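Local structure of MAGE domain-containing protein (Xenopus laevis, 7DG2) at residues 156-161 with 167-172; 120-125 with 144-149. The protein probably serves as the Nse3 subunit of the Smc5/6 complex, pairing through its MAGE domain with Nse1 to bind and shape Nse4. All blocks are in the same frame, centred on the assembly; numbering follows the deposited sequence.

Contact 1 of 2, residues 156-161 with 167-172; sequences LEYNKV and VEYEFR
Glu157 N donates to Arg172 O at 2.8 Å, the first of five backbone bonds that zip this antiparallel hairpin together. Arg172 N answers to Glu157 O, Asn159 and Glu170 exchange a bond each way, and Val161 N reaches Glu168 O at 2.7 Å, almost straight. A polar row of Glu157, Asn159, Glu170 and Arg172 runs along one side of the sheet. Asn159 ND2 donates to Glu157 OE1 at 3.0 Å; OE1 lies in the asparagine's amide plane, while ND2 approaches it on the anti side, 27° out of the carboxylate plane. The same nitrogen donates to water 1, which in turn donates to Glu170 OE2. Arg172 keeps its guanidinium beyond salt-bridge range of Glu157.

The other side is aromatic. With CG anti to the backbone N (chi1 -174°), the Tyr158 ring leans across the partner strand into an offset stack on Tyr169, centroids 4.4 Å apart, while Tyr158 CD1 lies over one face of the Phe171 ring, offset toward its rim and 3.3 Å from Phe171 CZ, the planes oblique at 40°. Tyr158 OH is hydrogen-bonded to Glu118 OE1 of helix 118-127. Replacing Tyr158 with an alanine would probably leave Tyr169 without its stacking partner and Glu118 without that hydroxyl.

The hairpin probably forms the wing of a winged helix, as in other MAGE homology domains. Strand 169-173 is the middle one of three, bonded to 116-117 on its other edge; Leu156 and Phe171 touch helix 94-111, and helix 142-152 packs on Tyr158.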
ATOM      1  N   LEU B 156       3.395 -20.093   0.251  1.00 19.57           N
ATOM      2  CA  LEU B 156       4.139 -21.324   0.454  1.00 18.61           C
ATOM      3  C   LEU B 156       3.350 -22.258   1.358  1.00 20.34           C
ATOM      4  O   LEU B 156       2.548 -21.818   2.186  1.00 21.64           O
ATOM      5  CB  LEU B 156       5.502 -21.047   1.093  1.00 17.99           C
ATOM      6  CG  LEU B 156       6.489 -20.146   0.342  1.00 18.80           C
ATOM      7  CD1 LEU B 156       7.691 -19.827   1.216  1.00 17.99           C
ATOM      8  CD2 LEU B 156       6.917 -20.785  -0.969  1.00 16.05           C
ATOM      9  N   GLU B 157       3.595 -23.552   1.186  1.00 20.83           N
ATOM     10  CA  GLU B 157       3.231 -24.576   2.158  1.00 26.16           C
ATOM     11  C   GLU B 157       4.473 -24.972   2.946  1.00 26.40           C
ATOM     12  O   GLU B 157       5.573 -25.039   2.393  1.00 22.99           O
ATOM     13  CB  GLU B 157       2.658 -25.814   1.473  1.00 26.06           C
ATOM     14  CG  GLU B 157       1.259 -25.680   0.937  1.00 31.12           C
ATOM     15  CD  GLU B 157       0.765 -26.993   0.367  1.00 38.58           C
ATOM     16  OE1 GLU B 157       1.515 -27.995   0.459  1.00 39.40           O
ATOM     17  OE2 GLU B 157      -0.361 -27.028  -0.173  1.00 44.41           O
ATOM     18  N   TYR B 158       4.281 -25.259   4.234  1.00 29.09           N
ATOM     19  CA  TYR B 158       5.362 -25.552   5.175  1.00 28.42           C
ATOM     20  C   TYR B 158       4.927 -26.811   5.912  1.00 30.83           C
ATOM     21  O   TYR B 158       4.145 -26.724   6.862  1.00 32.55           O
ATOM     22  CB  TYR B 158       5.583 -24.383   6.132  1.00 29.34           C
ATOM     23  CG  TYR B 158       6.757 -24.498   7.078  1.00 30.13           C
ATOM     24  CD1 TYR B 158       8.044 -24.675   6.598  1.00 30.92           C
ATOM     25  CD2 TYR B 158       6.580 -24.395   8.459  1.00 30.99           C
ATOM     26  CE1 TYR B 158       9.130 -24.748   7.458  1.00 34.23           C
ATOM     27  CE2 TYR B 158       7.661 -24.470   9.329  1.00 31.22           C
ATOM     28  CZ  TYR B 158       8.933 -24.651   8.823  1.00 32.08           C
ATOM     29  OH  TYR B 158      10.020 -24.731   9.668  1.00 35.38           O
ATOM     30  N   ASN B 159       5.406 -27.968   5.458  1.00 28.62           N
ATOM     31  CA  ASN B 159       4.842 -29.257   5.843  1.00 34.18           C
ATOM     32  C   ASN B 159       5.877 -30.124   6.544  1.00 33.66           C
ATOM     33  O   ASN B 159       7.039 -30.172   6.134  1.00 28.38           O
ATOM     34  CB  ASN B 159       4.308 -30.000   4.617  1.00 32.28           C
ATOM     35  CG  ASN B 159       3.252 -29.207   3.865  1.00 32.61           C
ATOM     36  OD1 ASN B 159       2.421 -28.534   4.475  1.00 36.20           O
ATOM     37  ND2 ASN B 159       3.281 -29.283   2.531  1.00 34.47           N
ATOM     38  N   LYS B 160       5.445 -30.819   7.598  1.00 35.94           N
ATOM     39  CA  LYS B 160       6.323 -31.782   8.249  1.00 33.38           C
ATOM     40  C   LYS B 160       6.649 -32.918   7.292  1.00 34.09           C
ATOM     41  O   LYS B 160       5.771 -33.437   6.596  1.00 36.36           O
ATOM     42  CB  LYS B 160       5.667 -32.338   9.515  1.00 39.83           C
ATOM     43  CG  LYS B 160       5.630 -31.367  10.674  1.00 44.49           C
ATOM     44  CD  LYS B 160       4.786 -31.905  11.820  1.00 51.90           C
ATOM     45  CE  LYS B 160       4.726 -30.912  12.966  1.00 48.99           C
ATOM     46  NZ  LYS B 160       3.897 -31.422  14.089  1.00 59.24           N
ATOM     47  N   VAL B 161       7.923 -33.290   7.236  1.00 34.93           N
ATOM     48  CA  VAL B 161       8.317 -34.432   6.418  1.00 37.92           C
ATOM     49  C   VAL B 161       7.824 -35.682   7.136  1.00 40.58           C
ATOM     50  O   VAL B 161       8.197 -35.915   8.295  1.00 39.41           O
ATOM     51  CB  VAL B 161       9.834 -34.469   6.178  1.00 38.88           C
ATOM     52  CG1 VAL B 161      10.191 -35.668   5.318  1.00 43.87           C
ATOM     53  CG2 VAL B 161      10.301 -33.182   5.500  1.00 35.26           C
ATOM     54  N   VAL B 167      12.098 -34.121  13.801  1.00 55.03           N
ATOM     55  CA  VAL B 167      11.121 -33.425  12.968  1.00 52.94           C
ATOM     56  C   VAL B 167      11.838 -32.526  11.970  1.00 49.64           C
ATOM     57  O   VAL B 167      12.764 -31.784  12.318  1.00 45.79           O
ATOM     58  CB  VAL B 167      10.127 -32.635  13.833  1.00 55.50           C
ATOM     59  CG1 VAL B 167      10.835 -31.566  14.661  1.00 55.71           C
ATOM     60  CG2 VAL B 167       9.039 -32.018  12.956  1.00 50.03           C
ATOM     61  N   GLU B 168      11.423 -32.616  10.710  1.00 46.77           N
ATOM     62  CA  GLU B 168      12.009 -31.861   9.614  1.00 44.24           C
ATOM     63  C   GLU B 168      10.878 -31.340   8.738  1.00 36.41           C
ATOM     64  O   GLU B 168       9.824 -31.972   8.625  1.00 33.38           O
ATOM     65  CB  GLU B 168      12.980 -32.740   8.803  1.00 45.15           C
ATOM     66  CG  GLU B 168      13.642 -32.053   7.622  1.00 48.87           C
ATOM     67  CD  GLU B 168      14.642 -32.947   6.913  1.00 50.67           C
ATOM     68  OE1 GLU B 168      15.640 -32.417   6.378  1.00 56.95           O
ATOM     69  OE2 GLU B 168      14.432 -34.180   6.895  1.00 54.08           O
ATOM     70  N   TYR B 169      11.098 -30.184   8.112  1.00 37.29           N
ATOM     71  CA  TYR B 169      10.072 -29.539   7.305  1.00 33.73           C
ATOM     72  C   TYR B 169      10.514 -29.406   5.851  1.00 33.10           C
ATOM     73  O   TYR B 169      11.707 -29.310   5.546  1.00 29.89           O
ATOM     74  CB  TYR B 169       9.729 -28.157   7.864  1.00 34.07           C
ATOM     75  CG  TYR B 169       8.883 -28.208   9.113  1.00 34.93           C
ATOM     76  CD1 TYR B 169       9.466 -28.343  10.362  1.00 37.50           C
ATOM     77  CD2 TYR B 169       7.497 -28.132   9.037  1.00 37.90           C
ATOM     78  CE1 TYR B 169       8.687 -28.396  11.504  1.00 40.47           C
ATOM     79  CE2 TYR B 169       6.715 -28.175  10.168  1.00 38.07           C
ATOM     80  CZ  TYR B 169       7.315 -28.311  11.400  1.00 40.55           C
ATOM     81  OH  TYR B 169       6.537 -28.363  12.532  1.00 49.05           O
ATOM     82  N   GLU B 170       9.531 -29.401   4.954  1.00 29.36           N
ATOM     83  CA  GLU B 170       9.771 -29.158   3.540  1.00 27.06           C
ATOM     84  C   GLU B 170       8.751 -28.155   3.015  1.00 26.55           C
ATOM     85  O   GLU B 170       7.671 -27.971   3.583  1.00 26.92           O
ATOM     86  CB  GLU B 170       9.709 -30.453   2.726  1.00 28.71           C
ATOM     87  CG  GLU B 170       8.382 -31.173   2.829  1.00 33.54           C
ATOM     88  CD  GLU B 170       8.462 -32.602   2.332  1.00 38.75           C
ATOM     89  OE1 GLU B 170       9.578 -33.049   1.986  1.00 40.65           O
ATOM     90  OE2 GLU B 170       7.411 -33.271   2.287  1.00 47.55           O
ATOM     91  N   PHE B 171       9.108 -27.511   1.908  1.00 27.05           N
ATOM     92  CA  PHE B 171       8.313 -26.437   1.333  1.00 26.48           C
ATOM     93  C   PHE B 171       7.753 -26.841  -0.022  1.00 24.42           C
ATOM     94  O   PHE B 171       8.432 -27.500  -0.818  1.00 24.15           O
ATOM     95  CB  PHE B 171       9.157 -25.183   1.144  1.00 26.10           C
ATOM     96  CG  PHE B 171       9.451 -24.425   2.399  1.00 29.63           C
ATOM     97  CD1 PHE B 171       8.569 -23.459   2.861  1.00 27.59           C
ATOM     98  CD2 PHE B 171      10.650 -24.611   3.073  1.00 30.19           C
ATOM     99  CE1 PHE B 171       8.869 -22.712   3.985  1.00 30.68           C
ATOM    100  CE2 PHE B 171      10.957 -23.865   4.192  1.00 31.13           C
ATOM    101  CZ  PHE B 171      10.064 -22.926   4.654  1.00 31.83           C
ATOM    102  N   ARG B 172       6.518 -26.414  -0.295  1.00 20.45           N
ATOM    103  CA  ARG B 172       5.933 -26.468  -1.627  1.00 19.95           C
ATOM    104  C   ARG B 172       5.350 -25.094  -1.941  1.00 19.43           C
ATOM    105  O   ARG B 172       5.200 -24.251  -1.054  1.00 19.48           O
ATOM    106  CB  ARG B 172       4.831 -27.536  -1.722  1.00 26.84           C
ATOM    107  CG  ARG B 172       5.236 -28.921  -1.230  1.00 28.21           C
ATOM    108  CD  ARG B 172       4.109 -29.928  -1.455  1.00 29.99           C
ATOM    109  NE  ARG B 172       3.761 -30.028  -2.871  1.00 36.91           N
ATOM    110  CZ  ARG B 172       4.350 -30.860  -3.726  1.00 38.28           C
ATOM    111  NH1 ARG B 172       5.317 -31.664  -3.300  1.00 36.27           N
ATOM    112  NH2 ARG B 172       3.983 -30.887  -5.005  1.00 32.03           N
TER
HETATM  113  O   HOH W   1       4.992 -31.548   1.439  1.00 32.74           O
HETATM  114  O   HOH W   2       9.445 -34.806  10.426  1.00 44.66           O

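Contact 2 of 2, residues 120-125 with 144-149; sequences AIWEML and KLVTEE
Trp122 brings the far corner of its indole to Val146: CH2 lies 4.0 Å from Val146 CB and at the same distance from Val146 CG2. The two side chains come from opposite directions, and the valine meets the indole obliquely. Beside it, Thr147 CG2 lies at the ring edge, near the indole plane, 4.5 Å from Trp122 CZ2. That is nearly all of the direct touch between 120-125 and 144-149, a narrow apolar bridge burying 140 Å²; Trp122 also touches Val142, earlier in helix 142-152.

CG anti to the carbonyl carbon (chi1 -65°) swings the indole across, bringing CH2 to the valine, and NE1 is tied by a hydrogen bond to Glu118 OE2, one turn earlier in the same helix, which limits how the ring can turn. On the other helix Thr147 OG1 bonds back to Lys143 O, a common way for a buried helical hydroxyl to be satisfied, and this leaves the methyl to face the tryptophan. Here the backbone opens into a wider pi-type turn: Lys144 O accepts from both Glu148 N and Glu149 N.

Ile121 and Leu125 are directed toward 144-149 but make no close contact with that segment. Phe171 of strand 169-173 fills in from the sheet, touching Ile121, Val146 and Thr147, while loop residues Ile130 and Pro132 touch Trp122. The two helices are consistent with the helical part of a winged-helix unit, the hairpin strands against them. Helix 94-111 lies against both, through Ile121 and Met124 on one and Leu145 on the other; Met124 also packs on Thr13 of the Nse4 chain.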
ATOM      1  N   ALA B 120      17.534 -27.162   2.505  1.00 31.25           N
ATOM      2  CA  ALA B 120      18.018 -26.716   1.204  1.00 32.11           C
ATOM      3  C   ALA B 120      17.718 -25.242   0.970  1.00 30.07           C
ATOM      4  O   ALA B 120      18.517 -24.540   0.346  1.00 28.20           O
ATOM      5  CB  ALA B 120      17.403 -27.568   0.096  1.00 30.02           C
ATOM      6  N   ILE B 121      16.580 -24.757   1.465  1.00 28.02           N
ATOM      7  CA  ILE B 121      16.232 -23.355   1.271  1.00 30.55           C
ATOM      8  C   ILE B 121      17.171 -22.451   2.067  1.00 27.47           C
ATOM      9  O   ILE B 121      17.688 -21.456   1.545  1.00 25.18           O
ATOM     10  CB  ILE B 121      14.750 -23.125   1.622  1.00 27.55           C
ATOM     11  CG1 ILE B 121      13.884 -23.693   0.495  1.00 31.45           C
ATOM     12  CG2 ILE B 121      14.472 -21.648   1.891  1.00 28.21           C
ATOM     13  CD1 ILE B 121      12.421 -23.428   0.634  1.00 37.78           C
ATOM     14  N   TRP B 122      17.424 -22.778   3.340  1.00 26.12           N
ATOM     15  CA  TRP B 122      18.335 -21.924   4.098  1.00 26.18           C
ATOM     16  C   TRP B 122      19.767 -22.029   3.589  1.00 25.24           C
ATOM     17  O   TRP B 122      20.515 -21.051   3.648  1.00 27.76           O
ATOM     18  CB  TRP B 122      18.267 -22.251   5.590  1.00 28.39           C
ATOM     19  CG  TRP B 122      16.936 -21.937   6.161  1.00 27.06           C
ATOM     20  CD1 TRP B 122      16.065 -22.817   6.737  1.00 28.27           C
ATOM     21  CD2 TRP B 122      16.284 -20.657   6.175  1.00 25.85           C
ATOM     22  NE1 TRP B 122      14.922 -22.162   7.127  1.00 28.51           N
ATOM     23  CE2 TRP B 122      15.030 -20.836   6.793  1.00 27.47           C
ATOM     24  CE3 TRP B 122      16.644 -19.378   5.735  1.00 28.17           C
ATOM     25  CZ2 TRP B 122      14.133 -19.785   6.990  1.00 26.83           C
ATOM     26  CZ3 TRP B 122      15.744 -18.329   5.928  1.00 26.62           C
ATOM     27  CH2 TRP B 122      14.503 -18.545   6.546  1.00 25.95           C
ATOM     28  N   GLU B 123      20.157 -23.193   3.069  1.00 30.00           N
ATOM     29  CA  GLU B 123      21.492 -23.339   2.500  1.00 32.57           C
ATOM     30  C   GLU B 123      21.680 -22.398   1.314  1.00 33.77           C
ATOM     31  O   GLU B 123      22.685 -21.680   1.222  1.00 33.20           O
ATOM     32  CB  GLU B 123      21.702 -24.798   2.100  1.00 34.48           C
ATOM     33  CG  GLU B 123      22.952 -25.096   1.305  1.00 38.56           C
ATOM     34  CD  GLU B 123      23.091 -26.583   1.021  1.00 46.93           C
ATOM     35  OE1 GLU B 123      24.138 -27.164   1.381  1.00 53.79           O
ATOM     36  OE2 GLU B 123      22.140 -27.176   0.461  1.00 46.65           O
ATOM     37  N   MET B 124      20.701 -22.373   0.406  1.00 29.39           N
ATOM     38  CA  MET B 124      20.723 -21.425  -0.704  1.00 27.24           C
ATOM     39  C   MET B 124      20.735 -19.984  -0.200  1.00 29.79           C
ATOM     40  O   MET B 124      21.574 -19.178  -0.614  1.00 27.75           O
ATOM     41  CB  MET B 124      19.514 -21.659  -1.620  1.00 29.93           C
ATOM     42  CG  MET B 124      19.377 -20.637  -2.759  1.00 28.79           C
ATOM     43  SD  MET B 124      17.947 -20.928  -3.839  1.00 29.01           S
ATOM     44  CE  MET B 124      16.612 -20.564  -2.697  1.00 27.16           C
ATOM     45  N   LEU B 125      19.809 -19.642   0.699  1.00 26.03           N
ATOM     46  CA  LEU B 125      19.690 -18.253   1.132  1.00 26.99           C
ATOM     47  C   LEU B 125      20.936 -17.770   1.868  1.00 28.34           C
ATOM     48  O   LEU B 125      21.221 -16.566   1.875  1.00 28.05           O
ATOM     49  CB  LEU B 125      18.454 -18.073   2.006  1.00 27.19           C
ATOM     50  CG  LEU B 125      17.119 -18.267   1.285  1.00 28.08           C
ATOM     51  CD1 LEU B 125      15.969 -17.857   2.173  1.00 25.25           C
ATOM     52  CD2 LEU B 125      17.097 -17.478  -0.027  1.00 27.63           C
ATOM     53  N   LYS B 144      10.623 -15.904  10.478  1.00 23.58           N
ATOM     54  CA  LYS B 144       9.190 -15.644  10.576  1.00 27.80           C
ATOM     55  C   LYS B 144       8.605 -15.238   9.226  1.00 23.35           C
ATOM     56  O   LYS B 144       7.482 -15.631   8.890  1.00 25.27           O
ATOM     57  CB  LYS B 144       8.923 -14.566  11.622  1.00 30.45           C
ATOM     58  CG  LYS B 144       7.453 -14.408  11.968  1.00 37.78           C
ATOM     59  CD  LYS B 144       7.266 -13.724  13.313  1.00 40.13           C
ATOM     60  CE  LYS B 144       7.894 -12.351  13.319  1.00 47.38           C
ATOM     61  NZ  LYS B 144       7.359 -11.504  12.218  1.00 47.12           N
ATOM     62  N   LEU B 145       9.339 -14.439   8.449  1.00 24.76           N
ATOM     63  CA  LEU B 145       8.849 -14.042   7.130  1.00 23.63           C
ATOM     64  C   LEU B 145       8.595 -15.258   6.253  1.00 22.40           C
ATOM     65  O   LEU B 145       7.540 -15.367   5.614  1.00 21.82           O
ATOM     66  CB  LEU B 145       9.850 -13.096   6.458  1.00 21.55           C
ATOM     67  CG  LEU B 145       9.528 -12.697   5.014  1.00 20.59           C
ATOM     68  CD1 LEU B 145       8.194 -11.970   4.969  1.00 24.74           C
ATOM     69  CD2 LEU B 145      10.640 -11.827   4.431  1.00 22.48           C
ATOM     70  N   VAL B 146       9.547 -16.197   6.225  1.00 20.75           N
ATOM     71  CA  VAL B 146       9.466 -17.326   5.298  1.00 19.78           C
ATOM     72  C   VAL B 146       8.538 -18.424   5.811  1.00 23.79           C
ATOM     73  O   VAL B 146       7.749 -18.985   5.040  1.00 21.89           O
ATOM     74  CB  VAL B 146      10.878 -17.866   5.003  1.00 21.74           C
ATOM     75  CG1 VAL B 146      10.788 -19.130   4.175  1.00 21.48           C
ATOM     76  CG2 VAL B 146      11.713 -16.802   4.272  1.00 23.18           C
ATOM     77  N   THR B 147       8.609 -18.770   7.103  1.00 21.76           N
ATOM     78  CA  THR B 147       7.846 -19.904   7.615  1.00 21.43           C
ATOM     79  C   THR B 147       6.479 -19.526   8.170  1.00 22.84           C
ATOM     80  O   THR B 147       5.657 -20.420   8.401  1.00 23.92           O
ATOM     81  CB  THR B 147       8.628 -20.647   8.717  1.00 23.87           C
ATOM     82  OG1 THR B 147       8.738 -19.818   9.883  1.00 27.00           O
ATOM     83  CG2 THR B 147      10.009 -21.018   8.222  1.00 28.62           C
ATOM     84  N   GLU B 148       6.208 -18.242   8.393  1.00 24.60           N
ATOM     85  CA  GLU B 148       4.918 -17.820   8.927  1.00 22.35           C
ATOM     86  C   GLU B 148       4.204 -16.868   7.976  1.00 21.58           C
ATOM     87  O   GLU B 148       3.114 -17.195   7.499  1.00 23.14           O
ATOM     88  CB  GLU B 148       5.097 -17.179  10.319  1.00 26.15           C
ATOM     89  CG  GLU B 148       5.725 -18.128  11.349  1.00 30.43           C
ATOM     90  CD  GLU B 148       5.825 -17.527  12.749  1.00 39.57           C
ATOM     91  OE1 GLU B 148       5.052 -16.599  13.074  1.00 38.72           O
ATOM     92  OE2 GLU B 148       6.685 -17.991  13.525  1.00 43.31           O
ATOM     93  N   GLU B 149       4.802 -15.719   7.660  1.00 21.97           N
ATOM     94  CA  GLU B 149       4.108 -14.717   6.852  1.00 21.59           C
ATOM     95  C   GLU B 149       3.784 -15.253   5.462  1.00 19.99           C
ATOM     96  O   GLU B 149       2.627 -15.207   5.025  1.00 20.81           O
ATOM     97  CB  GLU B 149       4.947 -13.444   6.754  1.00 22.43           C
ATOM     98  CG  GLU B 149       4.311 -12.347   5.889  1.00 23.41           C
ATOM     99  CD  GLU B 149       5.004 -10.999   6.051  1.00 28.45           C
ATOM    100  OE1 GLU B 149       5.017 -10.194   5.091  1.00 27.43           O
ATOM    101  OE2 GLU B 149       5.548 -10.749   7.147  1.00 33.98           O
TER

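The centres of the two contacts are about 11 Å apart, on the same side of the chain's centre and within the MAGE homology domain. They come in series: helices 118-127 and 142-152 of contact 2 are complete before the hairpin of contact 1 begins, and helix 142-152 is followed, after a short connection, by strand 156-160. Phe171 joins them, its CD2 3.2 Å from Ile121 CD1 and its CZ 3.9 Å from Val146 CG1, while Tyr158 CZ meets Thr147 CG2. Glu118, bonded by both Tyr158 and Trp122, adds a polar tie. Helix pair and hairpin thus share one hydrophobic layer, consistent with a winged-helix arrangement, with Nse4 touching helix 118-127.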